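Local atomic coordinates of periplasmic sugar-binding domain protein (Pseudomonas fluorescens Pf-5, PDB entry 3H75), a protein that probably binds a carbohydrate in the periplasm, using the two-domain alpha/beta fold of bacterial solute-binding proteins. Residues E132-K136 / L255-E259; L208-D214 / L235-N241; D214-L218 / S242-A246; E164-R168 / Q181-G185; L148-S152 / Q195-L200. All blocks are in the same frame, centred on the assembly; numbering follows the deposited sequence.

Contact 1 of 5, residues E132-K136 / L255-E259; sequences ELLHK and LSVLE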
# COMPACT_ATOMS: atom_id res chain seq x y z
N GLU A 132 -5.27 13.91 10.32
CA GLU A 132 -5.41 13.18 11.58
C GLU A 132 -4.36 13.62 12.60
O GLU A 132 -4.67 13.79 13.78
CB GLU A 132 -5.28 11.67 11.33
CG GLU A 132 -6.53 11.03 10.76
CD GLU A 132 -7.64 10.97 11.78
OE1 GLU A 132 -7.49 10.23 12.78
OE2 GLU A 132 -8.66 11.67 11.59
N LEU A 133 -3.12 13.79 12.15
CA LEU A 133 -2.05 14.22 13.04
C LEU A 133 -2.39 15.59 13.61
O LEU A 133 -2.23 15.84 14.81
CB LEU A 133 -0.72 14.28 12.29
CG LEU A 133 -0.03 12.95 11.97
CD1 LEU A 133 1.19 13.23 11.09
CD2 LEU A 133 0.40 12.24 13.26
N LEU A 134 -2.86 16.49 12.75
CA LEU A 134 -3.22 17.84 13.18
C LEU A 134 -4.36 17.79 14.19
O LEU A 134 -4.36 18.53 15.17
CB LEU A 134 -3.63 18.69 11.97
CG LEU A 134 -2.46 19.26 11.17
CD1 LEU A 134 -2.97 19.91 9.89
CD2 LEU A 134 -1.72 20.28 12.03
N HIS A 135 -5.31 16.90 13.95
CA HIS A 135 -6.44 16.78 14.87
C HIS A 135 -6.00 16.33 16.25
O HIS A 135 -6.43 16.89 17.27
CB HIS A 135 -7.46 15.78 14.33
CG HIS A 135 -8.70 15.71 15.17
ND1 HIS A 135 -9.58 16.76 15.28
CD2 HIS A 135 -9.17 14.73 15.98
CE1 HIS A 135 -10.54 16.43 16.13
NE2 HIS A 135 -10.32 15.21 16.57
N LYS A 136 -5.13 15.33 16.30
CA LYS A 136 -4.64 14.81 17.57
C LYS A 136 -3.72 15.78 18.31
O LYS A 136 -3.72 15.82 19.54
CB LYS A 136 -3.95 13.47 17.35
CG LYS A 136 -4.88 12.41 16.78
CD LYS A 136 -4.19 11.07 16.63
CE LYS A 136 -5.11 10.06 15.96
NZ LYS A 136 -6.37 9.86 16.72
N LEU A 255 2.33 5.45 18.31
CA LEU A 255 2.15 5.79 16.90
C LEU A 255 0.74 6.37 16.91
O LEU A 255 -0.19 5.72 17.39
CB LEU A 255 2.22 4.53 16.03
CG LEU A 255 1.94 4.70 14.53
CD1 LEU A 255 2.87 5.73 13.93
CD2 LEU A 255 2.12 3.35 13.83
N SER A 256 0.58 7.58 16.39
CA SER A 256 -0.72 8.25 16.42
C SER A 256 -1.71 7.94 15.33
O SER A 256 -2.92 7.94 15.57
CB SER A 256 -0.51 9.77 16.49
OG SER A 256 0.12 10.13 17.71
N VAL A 257 -1.22 7.69 14.12
CA VAL A 257 -2.08 7.39 12.99
C VAL A 257 -1.47 6.27 12.17
O VAL A 257 -0.28 6.29 11.88
CB VAL A 257 -2.23 8.62 12.06
CG1 VAL A 257 -3.21 8.30 10.93
CG2 VAL A 257 -2.71 9.83 12.86
N LEU A 258 -2.29 5.28 11.80
CA LEU A 258 -1.81 4.18 10.98
C LEU A 258 -2.86 3.85 9.93
O LEU A 258 -3.93 3.33 10.25
CB LEU A 258 -1.52 2.94 11.85
CG LEU A 258 -0.93 1.72 11.12
CD1 LEU A 258 0.37 2.09 10.40
CD2 LEU A 258 -0.68 0.61 12.14
N GLU A 259 -2.56 4.22 8.69
CA GLU A 259 -3.46 3.95 7.56
C GLU A 259 -3.18 2.54 7.07
O GLU A 259 -2.04 2.21 6.75
CB GLU A 259 -3.21 4.94 6.42
CG GLU A 259 -3.67 6.37 6.68
CD GLU A 259 -5.18 6.52 6.64
OE1 GLU A 259 -5.83 5.72 5.93
OE2 GLU A 259 -5.71 7.44 7.30
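Val257 pushes its CG2 methyl into the angle between Glu132, Leu133 and Lys136, so that one branched residue of a strand meets three residues on a single turn of helix. This is helix-on-sheet packing in an alpha/beta domain of the periplasmic binding protein fold: helix 122-137 lies over the sheet, and its 132-136 segment runs nearly antiparallel to strand 257-259, the axes 158° apart and 10.1 Å from each other at their closest. Valine suits the place because its methyls branch directly from CB. With CG1 anti to the backbone N (chi1 -177°), CG2 is the methyl that comes closer to the helix, meeting Glu132 CB at 3.5 Å and Leu133 CD2 at 4.0 Å. Leu133 belongs to the buried side of its helix and also touches Leu236 and Ser238 on the adjacent strand, 236-240. Glu132 presents its aliphatic base to the valine, while the bend at chi2 (-70°) helps carry the carboxylate off the apolar patch. Its OE1 lies 6.4 Å from OE2 of Glu259, another acid, which also touches Arg128; the arginine may temper any repulsion. Lys136, at the exposed margin, behaves as a long hydrocarbon that can lie over the strand while its ammonium end stays near solvent. No hydrogen bond joins the two segments; small, uncharged Ser256 simply lets the lysine pass close by, its CB 3.9 Å from Lys136 CD. The nearest polar approach belongs to a carbon: Lys136 CE sits 3.1 Å from Ser256 O, whereas NZ, turned by the bend at chi4, stands 4.1 Å from that same oxygen.

Contact 2 of 5, residues L208-D214 / L235-N241; sequences LVWSAND and LLFSGVN. With GOL (glycerol), chain D.
Val209 and Phe237 lie side by side on paired parallel strands, pointing the same way, with Val209 CB 3.5 Å from Phe237 CD1; a beta-branched residue beside a flat ring fills the space under helix 214-226. On the other side of the sheet Leu208 and Leu236 slant across one another. Backbone bonds set this register, Val209 N to Leu236 O (2.8 Å) and Ser238 N to Val209 O, as expected in a beta-alpha-beta unit. Further along, the direct pairing weakens: Ser211 N reaches Ser238 O only weakly, and a buried water donates to Val209 O and Ser238 O and accepts from Ser211 OG. At the C-terminal ends Asp214 and Asn241 cross at about a right angle, carboxylate and amide planes 84° apart. Asn241 ND2 meets Asp214 OD1 (3.0 Å) from 47° above the carboxylate plane, while Asp214 OD2 is hydrogen-bonded to Ser243 OG. Asn241 ND2 also donates to glycerol O3 (2.9 Å), and Asn241 OD1 accepts from glycerol O2 (2.7 Å). Asn213 ND2 gives O3 a nearly straight bond (176°) and also binds Trp187 O, while its OD1 caps Met216 N. These amides hold two hydroxyls of a probable crystallisation additive, which Arg163 and His262 also bind, consistent with a pocket suited to sugar hydroxyls.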
# COMPACT_ATOMS: atom_id res chain seq x y z
N LEU A 208 5.27 17.23 14.52
CA LEU A 208 4.61 16.21 13.70
C LEU A 208 5.57 15.54 12.73
O LEU A 208 6.43 16.19 12.14
CB LEU A 208 3.48 16.84 12.88
CG LEU A 208 2.35 17.55 13.60
CD1 LEU A 208 1.42 18.17 12.55
CD2 LEU A 208 1.60 16.58 14.51
N VAL A 209 5.43 14.22 12.58
CA VAL A 209 6.25 13.47 11.64
C VAL A 209 5.34 12.59 10.79
O VAL A 209 4.72 11.64 11.28
CB VAL A 209 7.28 12.56 12.36
CG1 VAL A 209 8.11 11.79 11.34
CG2 VAL A 209 8.20 13.42 13.24
N TRP A 210 5.23 12.96 9.52
CA TRP A 210 4.41 12.24 8.54
C TRP A 210 5.34 11.25 7.84
O TRP A 210 6.41 11.64 7.38
CB TRP A 210 3.87 13.25 7.53
CG TRP A 210 3.01 12.74 6.40
CD1 TRP A 210 1.64 12.80 6.32
CD2 TRP A 210 3.45 12.22 5.14
NE1 TRP A 210 1.22 12.37 5.09
CE2 TRP A 210 2.31 12.00 4.34
CE3 TRP A 210 4.71 11.92 4.60
CZ2 TRP A 210 2.38 11.51 3.03
CZ3 TRP A 210 4.79 11.42 3.29
CH2 TRP A 210 3.62 11.22 2.53
N SER A 211 4.95 9.98 7.78
CA SER A 211 5.75 8.96 7.10
C SER A 211 4.90 8.20 6.10
O SER A 211 3.77 7.81 6.41
CB SER A 211 6.35 7.97 8.10
OG SER A 211 7.36 8.58 8.88
N ALA A 212 5.44 7.99 4.90
CA ALA A 212 4.71 7.28 3.86
C ALA A 212 4.54 5.79 4.14
O ALA A 212 3.81 5.11 3.43
CB ALA A 212 5.37 7.50 2.50
N ASN A 213 5.23 5.26 5.14
CA ASN A 213 5.01 3.87 5.51
C ASN A 213 5.37 3.68 6.97
O ASN A 213 5.95 4.58 7.60
CB ASN A 213 5.74 2.89 4.55
CG ASN A 213 7.15 2.57 4.96
OD1 ASN A 213 7.79 3.31 5.70
ND2 ASN A 213 7.67 1.45 4.45
N ASP A 214 5.00 2.53 7.53
CA ASP A 214 5.25 2.27 8.94
C ASP A 214 6.69 1.99 9.32
O ASP A 214 7.13 2.38 10.40
CB ASP A 214 4.32 1.15 9.45
CG ASP A 214 4.52 -0.17 8.74
OD1 ASP A 214 5.16 -0.21 7.66
OD2 ASP A 214 4.00 -1.18 9.26
N LEU A 235 5.44 14.45 20.39
CA LEU A 235 5.82 14.33 18.99
C LEU A 235 4.91 13.27 18.40
O LEU A 235 4.92 12.12 18.85
CB LEU A 235 7.29 13.91 18.89
CG LEU A 235 7.93 13.82 17.50
CD1 LEU A 235 7.80 15.16 16.79
CD2 LEU A 235 9.39 13.42 17.64
N LEU A 236 4.10 13.64 17.41
CA LEU A 236 3.15 12.71 16.82
C LEU A 236 3.57 12.17 15.46
O LEU A 236 3.96 12.94 14.58
CB LEU A 236 1.77 13.36 16.73
CG LEU A 236 1.28 14.03 18.03
CD1 LEU A 236 -0.18 14.41 17.86
CD2 LEU A 236 1.45 13.08 19.22
N PHE A 237 3.45 10.86 15.31
CA PHE A 237 3.83 10.14 14.09
C PHE A 237 2.68 9.45 13.38
O PHE A 237 1.75 8.93 14.02
CB PHE A 237 4.84 9.03 14.45
CG PHE A 237 6.13 9.54 14.99
CD1 PHE A 237 7.26 9.58 14.17
CD2 PHE A 237 6.25 9.95 16.31
CE1 PHE A 237 8.48 10.03 14.66
CE2 PHE A 237 7.47 10.40 16.81
CZ PHE A 237 8.58 10.44 15.98
N SER A 238 2.76 9.42 12.05
CA SER A 238 1.77 8.73 11.23
C SER A 238 2.52 7.72 10.35
O SER A 238 3.72 7.87 10.08
CB SER A 238 1.01 9.70 10.32
OG SER A 238 1.84 10.23 9.30
N GLY A 239 1.81 6.69 9.92
CA GLY A 239 2.41 5.68 9.06
C GLY A 239 1.37 4.95 8.23
O GLY A 239 0.16 5.11 8.44
N VAL A 240 1.84 4.16 7.27
CA VAL A 240 0.98 3.35 6.39
C VAL A 240 1.47 1.90 6.43
O VAL A 240 2.67 1.66 6.47
CB VAL A 240 1.07 3.84 4.93
CG1 VAL A 240 0.13 3.02 4.06
CG2 VAL A 240 0.70 5.31 4.84
N ASN A 241 0.52 0.96 6.43
CA ASN A 241 0.74 -0.49 6.45
C ASN A 241 0.19 -1.09 7.75
O ASN A 241 -0.58 -0.44 8.46
CB ASN A 241 2.23 -0.88 6.31
CG ASN A 241 2.83 -0.47 4.96
OD1 ASN A 241 2.13 -0.07 4.03
ND2 ASN A 241 4.15 -0.58 4.86
C1 GOL D . 3.95 0.47 -0.50
O1 GOL D . 2.62 0.44 -0.77
C2 GOL D . 4.08 0.12 0.97
O2 GOL D . 3.27 1.02 1.82
C3 GOL D . 5.58 0.15 1.32
O3 GOL D . 5.95 -0.14 2.60
O HOH W 1 5.97 9.05 11.09

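Contact 3 of 5, residues D214-L218 / S242-A246; sequences DEMAL and SSPEA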
# COMPACT_ATOMS: atom_id res chain seq x y z
N ASP A 214 5.00 2.53 7.53
CA ASP A 214 5.25 2.27 8.94
C ASP A 214 6.69 1.99 9.32
O ASP A 214 7.13 2.38 10.40
CB ASP A 214 4.32 1.15 9.45
CG ASP A 214 4.52 -0.17 8.74
OD1 ASP A 214 5.16 -0.21 7.66
OD2 ASP A 214 4.00 -1.18 9.26
N GLU A 215 7.42 1.33 8.43
CA GLU A 215 8.83 1.02 8.68
C GLU A 215 9.59 2.30 9.00
O GLU A 215 10.32 2.38 9.99
CB GLU A 215 9.46 0.37 7.44
CG GLU A 215 8.84 -0.95 6.98
CD GLU A 215 9.28 -2.14 7.82
OE1 GLU A 215 10.42 -2.10 8.35
OE2 GLU A 215 8.50 -3.11 7.93
N MSE A 216 9.42 3.31 8.15
CA MSE A 216 10.10 4.58 8.34
C MSE A 216 9.63 5.28 9.61
O MSE A 216 10.44 5.87 10.32
CB MSE A 216 9.91 5.47 7.12
CG MSE A 216 10.55 4.87 5.87
SE MSE A 216 10.51 6.02 4.33
CE MSE A 216 8.56 6.19 4.15
N ALA A 217 8.34 5.21 9.91
CA ALA A 217 7.83 5.85 11.12
C ALA A 217 8.51 5.23 12.35
O ALA A 217 8.95 5.94 13.25
CB ALA A 217 6.32 5.68 11.20
N LEU A 218 8.60 3.90 12.38
CA LEU A 218 9.23 3.21 13.49
C LEU A 218 10.71 3.60 13.63
O LEU A 218 11.23 3.69 14.75
CB LEU A 218 9.09 1.69 13.31
CG LEU A 218 7.65 1.20 13.40
CD1 LEU A 218 7.59 -0.26 13.00
CD2 LEU A 218 7.11 1.41 14.81
N SER A 242 0.59 -2.32 8.07
CA SER A 242 0.09 -2.97 9.28
C SER A 242 1.07 -3.98 9.88
O SER A 242 0.67 -5.07 10.29
CB SER A 242 -1.25 -3.67 8.98
OG SER A 242 -1.10 -4.64 7.96
N SER A 243 2.34 -3.62 9.93
CA SER A 243 3.32 -4.53 10.51
C SER A 243 2.96 -4.76 11.98
O SER A 243 2.37 -3.89 12.63
CB SER A 243 4.73 -3.95 10.42
OG SER A 243 4.86 -2.79 11.23
N PRO A 244 3.31 -5.93 12.52
CA PRO A 244 3.00 -6.23 13.92
C PRO A 244 3.46 -5.13 14.87
O PRO A 244 2.71 -4.73 15.76
CB PRO A 244 3.73 -7.55 14.16
CG PRO A 244 3.65 -8.21 12.82
CD PRO A 244 3.97 -7.08 11.87
N GLU A 245 4.68 -4.65 14.69
CA GLU A 245 5.22 -3.61 15.55
C GLU A 245 4.45 -2.29 15.44
O GLU A 245 4.24 -1.60 16.43
CB GLU A 245 6.70 -3.36 15.24
CG GLU A 245 7.45 -2.71 16.39
CD GLU A 245 8.92 -2.51 16.09
OE1 GLU A 245 9.51 -3.37 15.41
OE2 GLU A 245 9.49 -1.50 16.55
N ALA A 246 4.03 -1.94 14.22
CA ALA A 246 3.27 -0.71 14.02
C ALA A 246 1.90 -0.81 14.67
O ALA A 246 1.41 0.15 15.26
CB ALA A 246 3.13 -0.43 12.53
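Ser243 gives Asp214 OD2 two hydrogen bonds, so a single carboxylate oxygen is held by a backbone amide and a hydroxyl at once. Ser243 N lies 3.0 Å from Asp214 OD2, nearly along the C-O axis; Ser243 OG donates to Asp214 OD2 from 2.7 Å, standing 48° out of the carboxylate plane. The two donors thus reach different parts of the oxygen's electron cloud, which should limit rotation of the carboxylate. The hydroxyl is used twice, for Ser243 OG also accepts from Ala246 N (3.2 Å). That second bond makes Ser243 the N-cap of helix 244-252, and chi1 of 66° folds OG back toward the helix's first turn to reach the amide. Two helices following successive strands of the sheet consequently meet at their N-terminal ends, where the acid may be stabilised by the positive ends of both helix dipoles. The other oxygen, Asp214 OD1, accepts from Asn241 ND2 and, weakly, from Glu215 N. Ala246 is small enough to let the acid come close, with its CB 3.5 Å from Asp214 OD2. One turn on from the acid, Leu218 supplies the apolar part, its CD1 3.9 Å from Glu245 CB. Glu245 offers methylenes there, and its extended chain carries OE2 onward to a salt bridge with Arg189.

Contact 4 of 5, residues E164-R168 / Q181-G185; sequences ERGLR and QLVYG
Glu164 and Tyr184 are joined by the hydrogen bond that links helix 158-173 to strand 177-184, the last two elements of a beta-alpha-beta unit at the edge of the domain's sheet. The helix and strand axes run almost exactly antiparallel, 177° apart, and at 12.5 Å the gap suits long side chains. In this polar group Tyr184 OH donates to the syn lone pair of Glu164 OE1 at 2.9 Å. Glu164 reaches that far because CG is anti to its backbone N (chi1 -173°) and the chain stays extended beyond. Its charge has a partner within the helix: Arg168, one turn on, brings NE and NH2 side-on to the single atom Glu164 OE2. Glu164 OE2 lies in the guanidinium plane, 3.2 Å from Arg168 NH2; Arg168 NE meets the anti lone pair of that oxygen, while NH2 comes from above the carboxylate plane. Each oxygen is engaged, which should restrict rotation of the carboxylate. The apolar group centres on Leu182, which suits a half-covered site between helix and strand. Its CD1 packs against this polar network, 3.7 Å from Glu164 CD and 3.9 Å from Arg168 NH2, and lies 4.0 Å from CD2 of Leu167; the two leucine side chains slide past each other in opposite directions. Leu167 itself continues inward to Ala150 of strand 146-152. The second methyl of Leu182 turns to its own strand: CD2 lies 3.6 Å above the plane of the Tyr184 ring, displaced toward the rim.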
# COMPACT_ATOMS: atom_id res chain seq x y z
N GLU A 164 2.41 11.67 -1.28
CA GLU A 164 2.95 13.01 -1.12
C GLU A 164 1.97 14.04 -1.65
O GLU A 164 1.83 15.13 -1.09
CB GLU A 164 4.28 13.17 -1.86
CG GLU A 164 4.94 14.52 -1.56
CD GLU A 164 6.26 14.72 -2.28
OE1 GLU A 164 6.98 13.72 -2.50
OE2 GLU A 164 6.58 15.89 -2.61
N ARG A 165 1.29 13.71 -2.75
CA ARG A 165 0.31 14.65 -3.31
C ARG A 165 -0.76 14.93 -2.26
O ARG A 165 -1.17 16.08 -2.09
CB ARG A 165 -0.33 14.07 -4.58
CG ARG A 165 -1.54 14.85 -5.08
CD ARG A 165 -1.21 16.30 -5.41
NE ARG A 165 -2.41 17.05 -5.77
CZ ARG A 165 -2.44 18.37 -5.95
NH1 ARG A 165 -1.34 19.09 -5.82
NH2 ARG A 165 -3.59 18.97 -6.28
N GLY A 166 -1.19 13.89 -1.55
CA GLY A 166 -2.19 14.05 -0.51
C GLY A 166 -1.66 14.95 0.59
O GLY A 166 -2.36 15.82 1.09
N LEU A 167 -0.40 14.72 0.97
CA LEU A 167 0.24 15.54 1.99
C LEU A 167 0.26 17.00 1.56
O LEU A 167 -0.07 17.90 2.34
CB LEU A 167 1.68 15.06 2.22
CG LEU A 167 2.60 15.99 3.02
CD1 LEU A 167 2.10 16.10 4.46
CD2 LEU A 167 4.04 15.45 2.99
N ARG A 168 0.66 17.24 0.31
CA ARG A 168 0.73 18.61 -0.22
C ARG A 168 -0.64 19.28 -0.20
O ARG A 168 -0.73 20.48 0.06
CB ARG A 168 1.27 18.60 -1.65
CG ARG A 168 2.70 18.07 -1.79
CD ARG A 168 3.73 19.02 -1.19
NE ARG A 168 5.08 18.48 -1.29
CZ ARG A 168 6.17 19.10 -0.84
NH1 ARG A 168 6.07 20.28 -0.25
NH2 ARG A 168 7.36 18.51 -0.95
N GLN A 181 11.29 19.88 6.20
CA GLN A 181 12.02 19.04 5.27
C GLN A 181 11.28 17.75 4.97
O GLN A 181 10.68 17.15 5.85
CB GLN A 181 13.39 18.68 5.85
CG GLN A 181 14.37 18.14 4.84
CD GLN A 181 15.55 19.07 4.65
OE1 GLN A 181 16.37 19.23 5.55
NE2 GLN A 181 15.62 19.70 3.49
N LEU A 182 11.33 17.35 3.70
CA LEU A 182 10.74 16.10 3.28
C LEU A 182 11.91 15.33 2.69
O LEU A 182 12.59 15.83 1.79
CB LEU A 182 9.66 16.30 2.21
CG LEU A 182 9.05 15.01 1.64
CD1 LEU A 182 7.62 15.26 1.16
CD2 LEU A 182 9.91 14.49 0.49
N VAL A 183 12.19 14.15 3.22
CA VAL A 183 13.28 13.34 2.71
C VAL A 183 12.74 12.03 2.18
O VAL A 183 11.61 11.64 2.49
CB VAL A 183 14.35 13.06 3.80
CG1 VAL A 183 15.02 14.36 4.21
CG2 VAL A 183 13.71 12.38 5.01
N TYR A 184 13.54 11.35 1.38
CA TYR A 184 13.13 10.08 0.81
C TYR A 184 13.83 8.96 1.55
O TYR A 184 15.04 8.73 1.38
CB TYR A 184 13.44 10.07 -0.69
CG TYR A 184 12.51 10.99 -1.45
CD1 TYR A 184 11.19 10.62 -1.70
CD2 TYR A 184 12.91 12.27 -1.83
CE1 TYR A 184 10.29 11.49 -2.30
CE2 TYR A 184 12.01 13.16 -2.43
CZ TYR A 184 10.70 12.76 -2.66
OH TYR A 184 9.80 13.64 -3.22
N GLY A 185 13.07 8.27 2.40
CA GLY A 185 13.60 7.18 3.18
C GLY A 185 13.59 5.85 2.46
O GLY A 185 14.01 4.84 3.01

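Contact 5 of 5, residues L148-S152 / Q195-L200; sequences LLAFS and QAQQLL
Phe151 reaches from strand 146-152 to helix 189-202, where its ring meets Gln195 along one edge and Ala196 and Leu199 at the tip. The motif is a helix packed against the face of an alpha/beta sheet, its axis running nearly antiparallel to the strand at 163°. At chi1 -70°, CG is anti to the carbonyl carbon, and CB and CG act as a spacer that projects the ring off the sheet. The first ring atom to meet the helix residues is Phe151 CD1, 3.9 Å from Gln195 OE1. Next, Phe151 CE1 comes 3.8 Å from Gln195 CB, which sits at the ring's edge in its plane; the glutamine slides past the ring in the opposite direction, offering its aliphatic base while NE2 makes a weak bond to Tyr184 O. At the tip, Phe151 CZ stands 3.9 Å from both Ala196 CB and Leu199 CD1. The short alanine methyl lets the helix come close to the ring's end, whereas the long leucine comes down from the helix to meet it. Two residues earlier on the same strand, Leu149 slants against two helix residues at once, its CD1 3.8 Å from Leu199 CB and 3.6 Å from Leu200 CD2.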
# COMPACT_ATOMS: atom_id res chain seq x y z
N LEU A 148 6.80 20.42 10.93
CA LEU A 148 6.62 19.07 10.43
C LEU A 148 7.80 18.52 9.64
O LEU A 148 8.47 19.25 8.91
CB LEU A 148 5.40 19.06 9.51
CG LEU A 148 5.18 17.87 8.56
CD1 LEU A 148 4.55 16.72 9.32
CD2 LEU A 148 4.26 18.32 7.42
N LEU A 149 8.05 17.22 9.80
CA LEU A 149 9.09 16.52 9.05
C LEU A 149 8.32 15.46 8.28
O LEU A 149 7.36 14.89 8.79
CB LEU A 149 10.10 15.84 9.97
CG LEU A 149 11.05 16.76 10.75
CD1 LEU A 149 11.94 15.92 11.67
CD2 LEU A 149 11.91 17.57 9.78
N ALA A 150 8.73 15.20 7.04
CA ALA A 150 8.07 14.18 6.24
C ALA A 150 9.07 13.19 5.67
O ALA A 150 10.12 13.57 5.16
CB ALA A 150 7.27 14.83 5.11
N PHE A 151 8.73 11.91 5.77
CA PHE A 151 9.57 10.84 5.26
C PHE A 151 8.78 10.13 4.18
O PHE A 151 7.76 9.49 4.47
CB PHE A 151 9.93 9.86 6.38
CG PHE A 151 10.86 10.43 7.40
CD1 PHE A 151 12.23 10.26 7.27
CD2 PHE A 151 10.37 11.18 8.46
CE1 PHE A 151 13.11 10.82 8.18
CE2 PHE A 151 11.25 11.76 9.38
CZ PHE A 151 12.62 11.58 9.24
N SER A 152 9.22 10.25 2.93
CA SER A 152 8.51 9.60 1.84
C SER A 152 9.25 8.33 1.45
O SER A 152 10.31 8.04 1.99
CB SER A 152 8.40 10.55 0.64
OG SER A 152 7.50 10.03 -0.32
N GLN A 195 18.25 9.38 9.03
CA GLN A 195 17.83 10.71 8.62
C GLN A 195 17.17 11.45 9.79
O GLN A 195 17.40 12.65 9.98
CB GLN A 195 16.86 10.61 7.44
CG GLN A 195 17.48 10.01 6.17
CD GLN A 195 16.45 9.72 5.09
OE1 GLN A 195 15.43 9.08 5.34
NE2 GLN A 195 16.72 10.18 3.87
N ALA A 196 16.36 10.73 10.57
CA ALA A 196 15.66 11.32 11.71
C ALA A 196 16.61 11.78 12.80
O ALA A 196 16.38 12.80 13.44
CB ALA A 196 14.65 10.32 12.28
N GLN A 197 17.69 11.03 13.02
CA GLN A 197 18.66 11.41 14.04
C GLN A 197 19.15 12.83 13.77
O GLN A 197 19.31 13.63 14.69
CB GLN A 197 19.86 10.47 14.03
CG GLN A 197 19.60 9.09 14.60
CD GLN A 197 20.87 8.25 14.64
OE1 GLN A 197 21.49 8.00 13.60
NE2 GLN A 197 21.26 7.83 15.83
N GLN A 198 19.40 13.12 12.50
CA GLN A 198 19.89 14.43 12.10
C GLN A 198 18.79 15.48 12.10
O GLN A 198 18.92 16.54 12.71
CB GLN A 198 20.52 14.34 10.71
CG GLN A 198 21.65 13.34 10.61
CD GLN A 198 22.17 13.19 9.19
OE1 GLN A 198 22.63 14.16 8.58
NE2 GLN A 198 22.10 11.98 8.66
N LEU A 199 17.69 15.18 11.41
CA LEU A 199 16.57 16.10 11.30
C LEU A 199 15.92 16.53 12.61
O LEU A 199 15.60 17.71 12.80
CB LEU A 199 15.50 15.50 10.37
CG LEU A 199 15.93 15.33 8.91
CD1 LEU A 199 14.90 14.51 8.15
CD2 LEU A 199 16.13 16.70 8.26
N LEU A 200 15.71 15.59 13.53
CA LEU A 200 15.08 15.93 14.80
C LEU A 200 15.98 16.78 15.68
O LEU A 200 15.50 17.48 16.58
CB LEU A 200 14.66 14.66 15.55
CG LEU A 200 13.42 13.97 14.97
CD1 LEU A 200 13.20 12.64 15.67
CD2 LEU A 200 12.20 14.89 15.12

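In the fold
All five contacts belong to the domain built on the mixed sheet. Contacts 1 and 4 bring helices 122-137 and 158-173 onto one face, while contact 5 packs helix 189-202 on the other; contact 2 pairs the strands between. Strand neighbours tie them together: Glu259 N to Gly239 O (2.9 Å) joins contacts 1 and 2, and Ala212 N to Phe151 O (2.8 Å) joins contacts 2 and 5. Contact 3 shares Asp214 with contact 2 and lies 9 Å from it, centre to centre. This pair borders the glycerol site, about 5 Å from the Asp214 side chain, whereas contacts 1 and 5, with centres 17 Å apart, pack flanking parts of the sheet.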